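Local coordinates for protein similar to yteR (Bacilus subtilis) (Clostridium acetobutylicum, PDB 4WU0) that probably hydrolyses unsaturated rhamnogalacturonan oligosaccharides derived from pectin, as a member of glycoside hydrolase family 105, at residues 212-217 with 277-282; 65-70 with 100-105; 196-201 with 315-320; 15-20 with 341-346. All blocks are in the same frame, centred on the assembly; numbering follows the deposited sequence.

Interaction 1 (212-217 with 277-282)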
loop_
_atom_site.group_PDB
_atom_site.type_symbol
_atom_site.label_atom_id
_atom_site.label_comp_id
_atom_site.label_asym_id
_atom_site.label_seq_id
_atom_site.Cartn_x
_atom_site.Cartn_y
_atom_site.Cartn_z
ATOM N N THR A 212 -5.828 -8.157 -3.362
ATOM C CA THR A 212 -7.185 -8.604 -3.060
ATOM C C THR A 212 -7.682 -9.630 -4.085
ATOM O O THR A 212 -8.240 -10.674 -3.732
ATOM C CB THR A 212 -8.153 -7.413 -2.984
ATOM O OG1 THR A 212 -7.818 -6.628 -1.839
ATOM C CG2 THR A 212 -9.601 -7.865 -2.860
ATOM N N ILE A 213 -7.435 -9.359 -5.362
ATOM C CA ILE A 213 -7.897 -10.264 -6.393
ATOM C C ILE A 213 -7.269 -11.628 -6.148
ATOM O O ILE A 213 -7.918 -12.658 -6.346
ATOM C CB ILE A 213 -7.530 -9.757 -7.810
ATOM C CG1 ILE A 213 -8.228 -8.437 -8.113
ATOM C CG2 ILE A 213 -7.912 -10.787 -8.877
ATOM C CD1 ILE A 213 -7.598 -7.654 -9.268
ATOM N N GLU A 214 -6.003 -11.627 -5.718
ATOM C CA GLU A 214 -5.260 -12.865 -5.496
ATOM C C GLU A 214 -5.965 -13.819 -4.529
ATOM O O GLU A 214 -5.902 -15.036 -4.706
ATOM C CB GLU A 214 -3.828 -12.547 -5.017
ATOM C CG GLU A 214 -2.946 -13.775 -4.845
ATOM C CD GLU A 214 -1.544 -13.448 -4.333
ATOM O OE1 GLU A 214 -1.389 -12.488 -3.540
ATOM O OE2 GLU A 214 -0.597 -14.169 -4.720
ATOM N N VAL A 215 -6.630 -13.275 -3.503
ATOM C CA VAL A 215 -7.290 -14.118 -2.506
ATOM C C VAL A 215 -8.786 -14.338 -2.753
ATOM O O VAL A 215 -9.422 -15.102 -2.029
ATOM C CB VAL A 215 -7.054 -13.616 -1.055
ATOM C CG1 VAL A 215 -5.572 -13.675 -0.710
ATOM C CG2 VAL A 215 -7.631 -12.224 -0.856
ATOM N N LEU A 216 -9.349 -13.701 -3.785
ATOM C CA LEU A 216 -10.750 -13.949 -4.136
ATOM C C LEU A 216 -11.007 -15.356 -4.674
ATOM O O LEU A 216 -10.186 -15.918 -5.380
ATOM C CB LEU A 216 -11.241 -12.952 -5.188
ATOM C CG LEU A 216 -11.433 -11.489 -4.803
ATOM C CD1 LEU A 216 -11.930 -10.720 -6.023
ATOM C CD2 LEU A 216 -12.416 -11.357 -3.627
ATOM N N PRO A 217 -12.177 -15.929 -4.376
ATOM C CA PRO A 217 -12.563 -17.140 -5.101
ATOM C C PRO A 217 -12.551 -16.914 -6.620
ATOM O O PRO A 217 -12.969 -15.852 -7.065
ATOM C CB PRO A 217 -13.987 -17.411 -4.584
ATOM C CG PRO A 217 -14.003 -16.771 -3.221
ATOM C CD PRO A 217 -13.159 -15.557 -3.338
ATOM N N GLY A 277 0.663 -8.405 -11.336
ATOM C CA GLY A 277 -0.488 -8.493 -12.224
ATOM C C GLY A 277 -0.187 -9.345 -13.443
ATOM O O GLY A 277 -1.023 -10.140 -13.873
ATOM N N VAL A 278 1.014 -9.212 -13.997
ATOM C CA VAL A 278 1.406 -10.069 -15.113
ATOM C C VAL A 278 1.541 -11.525 -14.664
ATOM O O VAL A 278 1.078 -12.450 -15.356
ATOM C CB VAL A 278 2.737 -9.581 -15.763
ATOM C CG1 VAL A 278 3.261 -10.603 -16.764
ATOM C CG2 VAL A 278 2.545 -8.215 -16.426
ATOM N N ARG A 279 2.182 -11.738 -13.514
ATOM C CA ARG A 279 2.424 -13.087 -13.015
ATOM C C ARG A 279 1.136 -13.876 -12.811
ATOM O O ARG A 279 1.070 -15.064 -13.113
ATOM C CB ARG A 279 3.213 -13.050 -11.699
ATOM C CG ARG A 279 3.392 -14.435 -11.073
ATOM C CD ARG A 279 4.381 -14.440 -9.896
ATOM N NE ARG A 279 3.965 -13.606 -8.769
ATOM C CZ ARG A 279 3.076 -13.967 -7.848
ATOM N NH1 ARG A 279 2.780 -13.151 -6.847
ATOM N NH2 ARG A 279 2.461 -15.150 -7.911
ATOM N N LEU A 280 0.115 -13.206 -12.289
ATOM C CA LEU A 280 -1.149 -13.868 -12.013
ATOM C C LEU A 280 -2.115 -13.851 -13.218
ATOM O O LEU A 280 -3.211 -14.417 -13.149
ATOM C CB LEU A 280 -1.784 -13.250 -10.772
ATOM C CG LEU A 280 -1.006 -13.559 -9.483
ATOM C CD1 LEU A 280 -1.485 -12.681 -8.353
ATOM C CD2 LEU A 280 -1.127 -15.039 -9.089
ATOM N N GLY A 281 -1.714 -13.208 -14.307
ATOM C CA GLY A 281 -2.541 -13.173 -15.505
ATOM C C GLY A 281 -3.575 -12.056 -15.556
ATOM O O GLY A 281 -4.398 -12.030 -16.490
ATOM N N TYR A 282 -3.539 -11.138 -14.582
ATOM C CA TYR A 282 -4.491 -10.041 -14.565
ATOM C C TYR A 282 -4.171 -9.040 -15.656
ATOM O O TYR A 282 -5.077 -8.410 -16.211
ATOM C CB TYR A 282 -4.522 -9.315 -13.217
ATOM C CG TYR A 282 -4.663 -10.199 -12.012
ATOM C CD1 TYR A 282 -5.260 -11.436 -12.097
ATOM C CD2 TYR A 282 -4.195 -9.782 -10.774
ATOM C CE1 TYR A 282 -5.378 -12.240 -10.982
ATOM C CE2 TYR A 282 -4.309 -10.570 -9.671
ATOM C CZ TYR A 282 -4.901 -11.802 -9.772
ATOM O OH TYR A 282 -5.031 -12.630 -8.667
HETATM O O HOH W 1 0.072 -16.244 -5.945
HETATM O O HOH W 2 1.708 -13.660 -4.160
#
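I213 sets CG1 beside its backbone N (chi1 -64°), leaving CG2 anti to that N, and Y282 has CG beside its backbone N and anti to its carbonyl carbon (chi1 -50°), so methyl and phenol meet tip to tip. The CH-pi contact is tight: I213 CG2 lies over the ring face toward the hydroxyl end, 3.3 Å from Y282 CZ. L280 CB covers the opposite face, sandwiching the ring. Y282 OH presses on the helix backbone, 3.2 Å from E214 CA; its angle to E214 N is too poor for a hydrogen bond. E214 extends with CG anti to N (chi1 -176°) and crosses L280 at about a right angle, E214 CG 4.0 Å from L280 CD1. Its carboxylate stops short of a salt bridge, E214 OE2 lying 4.1 Å from R279 NH1. Two waters fill in, each donating to E214 OE2, one accepting from R279 NH1 and the other from R279 NH2. Direct salt bridges lie outside, E214 with K276 and R279 with E357. G281, at positive phi, closes helix 264-279 in a Schellman motif, and Y282 just beyond meets the last turns of helix 199-215, a packing of helix C-termini that suits an (alpha/alpha)6 barrel.

Interaction 2 (65-70 with 100-105); sequences NGYKLE and INLRKQ
One direct hydrogen bond joins the loop to the helix: Y67 OH donates to Q105 OE1 at 2.7 Å. It arrives in the amide plane on a lone pair of the oxygen, with a C=O...donor angle of 135°. Ring and amide are nearly coplanar, 14° apart, so Q105 OE1 also sits in plane at the ring edge, 3.3 Å from Y67 CE1. The extended Q105 chain, CG anti to its N, carries the amide out to the hydroxyl of Y67. Water 3 adds a second link, within donating distance and angle of both K68 O and Q105 OE1, though it cannot serve every nearby acceptor at once. The other end of the amide is held too, Q105 NE2 bonding to H109 ND1, which should fix the rotation of the group.

Van der Waals contacts flank this bond. L102 CD2 lies over one face of the Y67 ring as a CH-pi contact, 3.6 Å from Y67 CZ, while the backbone N of L69 covers part of the opposite face. L69, its CG anti to N, and Q105 lie alongside each other, pointing opposite ways. The leucine's CD1 settles on the helix backbone, with L69 CD1 3.5 Å from Q105 N, and also touches K104 CG at 3.8 Å.

Beyond the pair, the ring of Y67 meets that of W23 at about 60°, and N101 ND2 bonds to G62 O. The whole is a connecting loop, between helices 44-54 and 80-90, laid against helix 93-108 of the family's (alpha/alpha)6 barrel.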
loop_
_atom_site.group_PDB
_atom_site.type_symbol
_atom_site.label_atom_id
_atom_site.label_comp_id
_atom_site.label_asym_id
_atom_site.label_seq_id
_atom_site.Cartn_x
_atom_site.Cartn_y
_atom_site.Cartn_z
ATOM N N ASN A 65 0.044 -3.152 21.623
ATOM C CA ASN A 65 0.554 -1.884 22.116
ATOM C C ASN A 65 0.517 -0.830 21.027
ATOM O O ASN A 65 1.035 -1.059 19.945
ATOM C CB ASN A 65 1.974 -2.070 22.623
ATOM C CG ASN A 65 2.052 -3.094 23.740
ATOM O OD1 ASN A 65 1.288 -3.028 24.717
ATOM N ND2 ASN A 65 2.986 -4.044 23.612
ATOM N N GLY A 66 -0.112 0.310 21.319
ATOM C CA GLY A 66 -0.186 1.399 20.358
ATOM C C GLY A 66 -1.417 1.360 19.468
ATOM O O GLY A 66 -1.590 2.213 18.606
ATOM N N TYR A 67 -2.276 0.378 19.702
ATOM C CA TYR A 67 -3.526 0.219 18.960
ATOM C C TYR A 67 -4.698 0.560 19.854
ATOM O O TYR A 67 -4.741 0.115 20.993
ATOM C CB TYR A 67 -3.649 -1.222 18.502
ATOM C CG TYR A 67 -4.984 -1.552 17.876
ATOM C CD1 TYR A 67 -5.378 -0.951 16.689
ATOM C CD2 TYR A 67 -5.847 -2.451 18.474
ATOM C CE1 TYR A 67 -6.591 -1.253 16.105
ATOM C CE2 TYR A 67 -7.067 -2.762 17.909
ATOM C CZ TYR A 67 -7.442 -2.163 16.719
ATOM O OH TYR A 67 -8.670 -2.472 16.170
ATOM N N LYS A 68 -5.646 1.352 19.359
ATOM C CA LYS A 68 -6.904 1.545 20.090
ATOM C C LYS A 68 -8.027 1.440 19.080
ATOM O O LYS A 68 -8.148 2.249 18.161
ATOM C CB LYS A 68 -6.954 2.873 20.848
ATOM C CG LYS A 68 -8.181 3.011 21.761
ATOM C CD LYS A 68 -8.072 4.247 22.668
ATOM C CE LYS A 68 -9.415 4.635 23.272
ATOM N NZ LYS A 68 -9.304 5.848 24.139
ATOM N N LEU A 69 -8.802 0.385 19.235
ATOM C CA LEU A 69 -9.879 0.065 18.325
ATOM C C LEU A 69 -10.839 1.233 18.144
ATOM O O LEU A 69 -11.261 1.529 17.020
ATOM C CB LEU A 69 -10.615 -1.158 18.860
ATOM C CG LEU A 69 -11.778 -1.672 18.022
ATOM C CD1 LEU A 69 -11.892 -3.175 18.181
ATOM C CD2 LEU A 69 -13.053 -0.995 18.452
ATOM N N GLU A 70 -11.192 1.883 19.253
ATOM C CA GLU A 70 -12.185 2.939 19.239
ATOM C C GLU A 70 -11.769 4.212 18.489
ATOM O O GLU A 70 -12.596 5.096 18.286
ATOM C CB GLU A 70 -12.609 3.283 20.677
ATOM C CG GLU A 70 -13.419 2.183 21.351
ATOM C CD GLU A 70 -12.576 1.010 21.848
ATOM O OE1 GLU A 70 -11.323 1.110 21.874
ATOM O OE2 GLU A 70 -13.181 -0.019 22.222
ATOM N N ILE A 100 -7.962 -11.416 16.091
ATOM C CA ILE A 100 -9.353 -11.324 16.516
ATOM C C ILE A 100 -9.641 -9.893 16.963
ATOM O O ILE A 100 -10.699 -9.338 16.661
ATOM C CB ILE A 100 -9.657 -12.324 17.646
ATOM C CG1 ILE A 100 -9.715 -13.733 17.064
ATOM C CG2 ILE A 100 -10.968 -11.981 18.356
ATOM C CD1 ILE A 100 -9.502 -14.824 18.096
ATOM N N ASN A 101 -8.696 -9.282 17.670
ATOM C CA ASN A 101 -8.890 -7.916 18.142
ATOM C C ASN A 101 -8.991 -6.932 16.982
ATOM O O ASN A 101 -9.831 -6.036 16.999
ATOM C CB ASN A 101 -7.779 -7.502 19.125
ATOM C CG ASN A 101 -7.868 -8.235 20.452
ATOM O OD1 ASN A 101 -8.961 -8.605 20.904
ATOM N ND2 ASN A 101 -6.715 -8.461 21.087
ATOM N N LEU A 102 -8.155 -7.093 15.955
ATOM C CA LEU A 102 -8.238 -6.220 14.803
ATOM C C LEU A 102 -9.531 -6.444 14.037
ATOM O O LEU A 102 -10.165 -5.492 13.597
ATOM C CB LEU A 102 -7.049 -6.452 13.861
ATOM C CG LEU A 102 -5.690 -6.047 14.432
ATOM C CD1 LEU A 102 -4.589 -6.520 13.482
ATOM C CD2 LEU A 102 -5.580 -4.533 14.661
ATOM N N ARG A 103 -9.934 -7.701 13.878
ATOM C CA ARG A 103 -11.150 -8.010 13.144
ATOM C C ARG A 103 -12.376 -7.373 13.796
ATOM O O ARG A 103 -13.333 -6.999 13.106
ATOM C CB ARG A 103 -11.313 -9.528 13.017
ATOM C CG ARG A 103 -12.641 -9.982 12.445
ATOM C CD ARG A 103 -12.839 -9.540 11.019
ATOM N NE ARG A 103 -14.103 -10.026 10.491
ATOM C CZ ARG A 103 -15.282 -9.462 10.740
ATOM N NH1 ARG A 103 -15.359 -8.376 11.511
ATOM N NH2 ARG A 103 -16.386 -9.960 10.208
ATOM N N LYS A 104 -12.360 -7.263 15.126
ATOM C CA LYS A 104 -13.467 -6.635 15.846
ATOM C C LYS A 104 -13.672 -5.168 15.417
ATOM O O LYS A 104 -14.776 -4.663 15.469
ATOM C CB LYS A 104 -13.262 -6.764 17.363
ATOM C CG LYS A 104 -14.331 -6.120 18.226
ATOM C CD LYS A 104 -15.694 -6.670 17.900
ATOM C CE LYS A 104 -16.775 -6.163 18.846
ATOM N NZ LYS A 104 -18.124 -6.396 18.271
ATOM N N GLN A 105 -12.624 -4.488 14.977
ATOM C CA GLN A 105 -12.781 -3.113 14.496
ATOM C C GLN A 105 -13.733 -3.035 13.299
ATOM O O GLN A 105 -14.504 -2.098 13.157
ATOM C CB GLN A 105 -11.427 -2.525 14.101
ATOM C CG GLN A 105 -11.506 -1.050 13.755
ATOM C CD GLN A 105 -10.148 -0.426 13.481
ATOM O OE1 GLN A 105 -9.162 -0.706 14.162
ATOM N NE2 GLN A 105 -10.105 0.449 12.477
HETATM O O HOH W 3 -8.348 1.985 15.146
#

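Interaction 3 (196-201 with 315-320)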
loop_
_atom_site.group_PDB
_atom_site.type_symbol
_atom_site.label_atom_id
_atom_site.label_comp_id
_atom_site.label_asym_id
_atom_site.label_seq_id
_atom_site.Cartn_x
_atom_site.Cartn_y
_atom_site.Cartn_z
ATOM N N HIS A 196 -5.467 16.524 -6.689
ATOM C CA HIS A 196 -4.385 15.895 -7.435
ATOM C C HIS A 196 -4.287 14.390 -7.354
ATOM O O HIS A 196 -4.756 13.743 -6.410
ATOM C CB HIS A 196 -3.032 16.489 -7.006
ATOM C CG HIS A 196 -2.823 17.877 -7.503
ATOM N ND1 HIS A 196 -2.633 18.156 -8.837
ATOM C CD2 HIS A 196 -2.835 19.076 -6.863
ATOM C CE1 HIS A 196 -2.512 19.462 -8.999
ATOM N NE2 HIS A 196 -2.635 20.040 -7.814
ATOM N N PHE A 197 -3.617 13.862 -8.370
ATOM C CA PHE A 197 -3.242 12.455 -8.429
ATOM C C PHE A 197 -1.874 12.299 -7.778
ATOM O O PHE A 197 -0.849 12.694 -8.333
ATOM C CB PHE A 197 -3.199 11.962 -9.876
ATOM C CG PHE A 197 -4.427 12.296 -10.670
ATOM C CD1 PHE A 197 -5.675 11.801 -10.299
ATOM C CD2 PHE A 197 -4.325 13.085 -11.799
ATOM C CE1 PHE A 197 -6.787 12.124 -11.056
ATOM C CE2 PHE A 197 -5.423 13.423 -12.554
ATOM C CZ PHE A 197 -6.662 12.942 -12.183
ATOM N N TRP A 198 -1.884 11.737 -6.581
ATOM C CA TRP A 198 -0.669 11.504 -5.805
ATOM C C TRP A 198 -0.144 10.114 -6.100
ATOM O O TRP A 198 -0.892 9.138 -6.063
ATOM C CB TRP A 198 -0.984 11.649 -4.316
ATOM C CG TRP A 198 0.194 11.478 -3.418
ATOM C CD1 TRP A 198 1.471 11.880 -3.646
ATOM C CD2 TRP A 198 0.201 10.831 -2.137
ATOM N NE1 TRP A 198 2.271 11.535 -2.577
ATOM C CE2 TRP A 198 1.508 10.890 -1.643
ATOM C CE3 TRP A 198 -0.782 10.207 -1.366
ATOM C CZ2 TRP A 198 1.864 10.346 -0.406
ATOM C CZ3 TRP A 198 -0.428 9.677 -0.153
ATOM C CH2 TRP A 198 0.885 9.754 0.319
ATOM N N GLY A 199 1.144 10.032 -6.412
ATOM C CA GLY A 199 1.771 8.777 -6.778
ATOM C C GLY A 199 1.529 7.646 -5.796
ATOM O O GLY A 199 1.090 6.552 -6.172
ATOM N N ARG A 200 1.835 7.887 -4.527
ATOM C CA ARG A 200 1.707 6.806 -3.560
ATOM C C ARG A 200 0.247 6.362 -3.381
ATOM O O ARG A 200 -0.011 5.178 -3.189
ATOM C CB ARG A 200 2.340 7.169 -2.213
ATOM C CG ARG A 200 2.078 6.091 -1.166
ATOM C CD ARG A 200 3.084 5.998 -0.028
ATOM N NE ARG A 200 3.024 7.105 0.926
ATOM C CZ ARG A 200 4.020 7.943 1.188
ATOM N NH1 ARG A 200 3.858 8.866 2.117
ATOM N NH2 ARG A 200 5.192 7.842 0.577
ATOM N N ALA A 201 -0.686 7.286 -3.484
ATOM C CA ALA A 201 -2.101 6.926 -3.366
ATOM C C ALA A 201 -2.528 5.984 -4.478
ATOM O O ALA A 201 -3.202 4.962 -4.226
ATOM C CB ALA A 201 -2.947 8.142 -3.344
ATOM N N LYS A 315 14.557 9.248 -2.065
ATOM C CA LYS A 315 13.497 10.000 -2.739
ATOM C C LYS A 315 12.104 9.502 -2.407
ATOM O O LYS A 315 11.228 9.402 -3.283
ATOM C CB LYS A 315 13.705 10.033 -4.253
ATOM C CG LYS A 315 15.144 10.322 -4.710
ATOM C CD LYS A 315 15.677 11.652 -4.158
ATOM C CE LYS A 315 17.092 11.898 -4.673
ATOM N NZ LYS A 315 17.647 13.198 -4.206
ATOM N N ILE A 316 11.881 9.281 -1.119
ATOM C CA ILE A 316 10.591 8.794 -0.648
ATOM C C ILE A 316 9.821 9.934 0.016
ATOM O O ILE A 316 10.325 10.606 0.892
ATOM C CB ILE A 316 10.781 7.658 0.365
ATOM C CG1 ILE A 316 11.627 6.520 -0.225
ATOM C CG2 ILE A 316 9.443 7.182 0.870
ATOM C CD1 ILE A 316 12.258 5.670 0.840
ATOM N N CYS A 317 8.582 10.143 -0.401
ATOM C CA CYS A 317 7.754 11.147 0.270
ATOM C C CYS A 317 7.452 10.640 1.673
ATOM O O CYS A 317 6.849 9.591 1.820
ATOM C CB CYS A 317 6.448 11.357 -0.494
ATOM S SG CYS A 317 5.334 12.485 0.413
ATOM N N TYR A 318 7.842 11.368 2.707
ATOM C CA TYR A 318 7.711 10.840 4.059
ATOM C C TYR A 318 6.238 10.613 4.471
ATOM O O TYR A 318 5.904 9.603 5.110
ATOM C CB TYR A 318 8.424 11.742 5.068
ATOM C CG TYR A 318 8.227 11.324 6.508
ATOM C CD1 TYR A 318 8.637 10.069 6.961
ATOM C CD2 TYR A 318 7.606 12.171 7.409
ATOM C CE1 TYR A 318 8.436 9.693 8.272
ATOM C CE2 TYR A 318 7.412 11.802 8.719
ATOM C CZ TYR A 318 7.826 10.562 9.144
ATOM O OH TYR A 318 7.622 10.195 10.461
ATOM N N VAL A 319 5.392 11.582 4.145
ATOM C CA VAL A 319 3.997 11.596 4.576
ATOM C C VAL A 319 3.230 12.577 3.702
ATOM O O VAL A 319 3.757 13.599 3.283
ATOM C CB VAL A 319 3.861 12.000 6.072
ATOM C CG1 VAL A 319 4.353 13.433 6.309
ATOM C CG2 VAL A 319 2.419 11.839 6.562
ATOM N N ALA A 320 1.990 12.244 3.404
ATOM C CA ALA A 320 1.047 13.199 2.832
ATOM C C ALA A 320 -0.349 12.786 3.264
ATOM O O ALA A 320 -0.611 11.603 3.525
ATOM C CB ALA A 320 1.123 13.236 1.336
HETATM O O HOH W 4 1.604 9.238 4.062
#
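C317 O is gripped by the guanidinium of R200. The stronger bond runs from R200 NH2 at 2.7 Å, with an N-H...O angle of 155°, in the guanidinium plane and on a carbonyl lone pair; R200 NH1 adds a weak one at 3.1 Å. NH1 also donates to water 4, which accepts from A320 N as well, so the cation holds the loop directly and through solvent. Beside it, A320 CB lies over the six-membered ring of W198, 3.5 Å from W198 CZ2, in a CH-pi contact. C317 SG approaches the indole obliquely, a cysteine sulfur-aromatic contact, 4.2 Å from W198 CZ2.

Torsions and neighbours set these groups. R200 CG is anti to N and the chain bends at chi3 (71°), which brings one guanidinium face against W198 CZ2, while R200 CB covers the indole face opposite A320. W198 occupies the N-cap position of helix 199-215. Further out, S265 OG takes a hydrogen bond from R200 NH2, and the rings of H176 and Y335 meet the indole. E263, only weakly paired with R200 at long range, accepts from C317 N. A buried cation is thus met across this contact by a neutral carbonyl, whose oxygen it would probably polarise.

Interaction 4 (15-20 with 341-346)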
loop_
_atom_site.group_PDB
_atom_site.type_symbol
_atom_site.label_atom_id
_atom_site.label_comp_id
_atom_site.label_asym_id
_atom_site.label_seq_id
_atom_site.Cartn_x
_atom_site.Cartn_y
_atom_site.Cartn_z
ATOM N N LYS A 15 21.081 -1.533 9.222
ATOM C CA LYS A 15 20.987 -0.098 9.469
ATOM C C LYS A 15 20.027 0.182 10.632
ATOM O O LYS A 15 19.847 1.328 11.040
ATOM C CB LYS A 15 20.543 0.637 8.197
ATOM C CG LYS A 15 21.600 0.640 7.069
ATOM C CD LYS A 15 21.022 1.194 5.749
ATOM C CE LYS A 15 21.955 1.018 4.564
ATOM N NZ LYS A 15 23.147 1.884 4.631
ATOM N N ASN A 16 19.426 -0.883 11.151
ATOM C CA ASN A 16 18.449 -0.816 12.248
ATOM C C ASN A 16 17.365 0.234 12.035
ATOM O O ASN A 16 17.097 1.072 12.893
ATOM C CB ASN A 16 19.146 -0.614 13.600
ATOM C CG ASN A 16 18.282 -1.060 14.766
ATOM O OD1 ASN A 16 17.460 -1.980 14.637
ATOM N ND2 ASN A 16 18.440 -0.393 15.907
ATOM N N ILE A 17 16.751 0.182 10.869
ATOM C CA ILE A 17 15.656 1.081 10.538
ATOM C C ILE A 17 14.547 0.905 11.569
ATOM O O ILE A 17 14.194 -0.213 11.929
ATOM C CB ILE A 17 15.132 0.757 9.128
ATOM C CG1 ILE A 17 16.247 0.904 8.084
ATOM C CG2 ILE A 17 13.959 1.633 8.763
ATOM C CD1 ILE A 17 16.905 2.239 8.042
ATOM N N THR A 18 14.018 2.022 12.049
ATOM C CA THR A 18 12.987 2.006 13.077
ATOM C C THR A 18 11.678 1.427 12.541
ATOM O O THR A 18 11.097 1.940 11.578
ATOM C CB THR A 18 12.715 3.418 13.606
ATOM O OG1 THR A 18 13.936 4.031 14.044
ATOM C CG2 THR A 18 11.746 3.386 14.769
ATOM N N LEU A 19 11.211 0.365 13.191
ATOM C CA LEU A 19 9.955 -0.272 12.844
ATOM C C LEU A 19 9.093 -0.509 14.075
ATOM O O LEU A 19 8.126 -1.271 14.014
ATOM C CB LEU A 19 10.224 -1.621 12.156
ATOM C CG LEU A 19 11.083 -1.582 10.891
ATOM C CD1 LEU A 19 11.480 -2.981 10.454
ATOM C CD2 LEU A 19 10.335 -0.861 9.752
ATOM N N THR A 20 9.434 0.151 15.185
ATOM C CA THR A 20 8.879 -0.215 16.498
ATOM C C THR A 20 8.371 0.956 17.359
ATOM O O THR A 20 8.032 0.743 18.522
ATOM C CB THR A 20 9.929 -1.029 17.313
ATOM O OG1 THR A 20 11.178 -0.334 17.325
ATOM C CG2 THR A 20 10.146 -2.423 16.673
ATOM N N VAL A 341 12.628 11.757 1.945
ATOM C CA VAL A 341 13.578 11.072 2.804
ATOM C C VAL A 341 14.117 9.785 2.217
ATOM O O VAL A 341 13.583 9.261 1.232
ATOM C CB VAL A 341 12.944 10.791 4.189
ATOM C CG1 VAL A 341 12.565 12.095 4.881
ATOM C CG2 VAL A 341 11.725 9.920 4.076
ATOM N N SER A 342 15.180 9.283 2.847
ATOM C CA SER A 342 15.742 7.980 2.512
ATOM C C SER A 342 15.403 6.928 3.583
ATOM O O SER A 342 15.162 7.260 4.752
ATOM C CB SER A 342 17.244 8.089 2.350
ATOM O OG SER A 342 17.851 8.439 3.592
ATOM N N ASN A 343 15.383 5.660 3.158
ATOM C CA ASN A 343 15.234 4.529 4.064
ATOM C C ASN A 343 14.004 4.613 4.958
ATOM O O ASN A 343 14.046 4.271 6.126
ATOM C CB ASN A 343 16.517 4.297 4.852
ATOM C CG ASN A 343 17.660 3.898 3.955
ATOM O OD1 ASN A 343 17.437 3.437 2.829
ATOM N ND2 ASN A 343 18.875 4.075 4.429
ATOM N N GLU A 344 12.916 5.064 4.354
ATOM C CA GLU A 344 11.615 5.156 4.989
ATOM C C GLU A 344 10.792 3.925 4.624
ATOM O O GLU A 344 10.635 3.605 3.453
ATOM C CB GLU A 344 10.932 6.450 4.528
ATOM C CG GLU A 344 9.421 6.499 4.616
ATOM C CD GLU A 344 8.907 6.240 5.997
ATOM O OE1 GLU A 344 9.558 6.677 6.975
ATOM O OE2 GLU A 344 7.840 5.593 6.097
ATOM N N PRO A 345 10.242 3.241 5.635
ATOM C CA PRO A 345 9.451 2.038 5.396
ATOM C C PRO A 345 8.324 2.123 4.363
ATOM O O PRO A 345 8.043 1.112 3.710
ATOM C CB PRO A 345 8.937 1.700 6.795
ATOM C CG PRO A 345 10.052 2.127 7.678
ATOM C CD PRO A 345 10.511 3.420 7.077
ATOM N N LYS A 346 7.695 3.281 4.192
ATOM C CA LYS A 346 6.657 3.413 3.176
ATOM C C LYS A 346 7.216 3.171 1.763
ATOM O O LYS A 346 6.480 2.750 0.873
ATOM C CB LYS A 346 5.998 4.781 3.253
ATOM C CG LYS A 346 5.188 5.022 4.516
ATOM C CD LYS A 346 4.719 6.465 4.598
ATOM C CE LYS A 346 4.464 6.914 6.026
ATOM N NZ LYS A 346 5.705 7.341 6.675
#
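N16, at positive phi, ends helix 4-14 in a Schellman motif, and the chain then runs past the 341-346 turn, whose N343 also has positive phi, with I17 CA 7.3 Å from N343 CA. I17 carries much of the contact. Its CG2, anti to the backbone N, rests 3.7 Å from N343 O, while its other branch turns back (chi2 -57°) to put I17 CD1 3.8 Å from N343 CB, the two side chains crossing at about a right angle. CG of P345 is the shared apolar point on the far segment. L19 CD2 meets it most closely, 3.6 Å from P345 CG, and I17 CG2 touches the same atom more loosely at 4.1 Å. The aliphatic part of K15 passes across the amide of N343, with K15 CD 3.8 Å from N343 ND2. The polar ends of both look elsewhere: N343 OD1 accepts from L313 N, N343 ND2 bonds to N312 OD1, and K15 NZ to T306 OG1.

E344 occupies the N-cap of helix 345-360. Its OE2 accepts from K346 N at 3.0 Å, a nearly straight capping bond (163°), and forms a salt bridge with K346 NZ at 2.8 Å. Both donors come from above the carboxylate plane, so one oxygen is gripped twice; the carboxylate, probably ionised beside K346, sits at the helix start and would suit its dipole.

The contact thus sits between the end of helix 4-14 and the start of helix 345-360, after strand 340-341; helix 25-41 touches L19 and P345, and helix 44-54 adds F49 and T53 against L19.

Interaction 4 joins residues near the two chain ends, and its span encloses the other three. Interaction 2 closes first along the sequence; interaction 3 follows, with interaction 1 inside its span. Interactions 1 and 3 use opposite ends of helix 199-215 and lie on opposite sides of the chain's centre, their own centres about 25 Å apart. Interactions 3 and 4 touch: I316 pairs with V341 in the antiparallel sheet, and K346 NZ reaches Y318 O. Interaction 2 stands apart, its nearest atoms about 7 Å from interaction 4 and about 13 Å from interaction 1. Together they tie loops, helix ends and a small sheet around one helical barrel, bringing N- and C-terminal regions together.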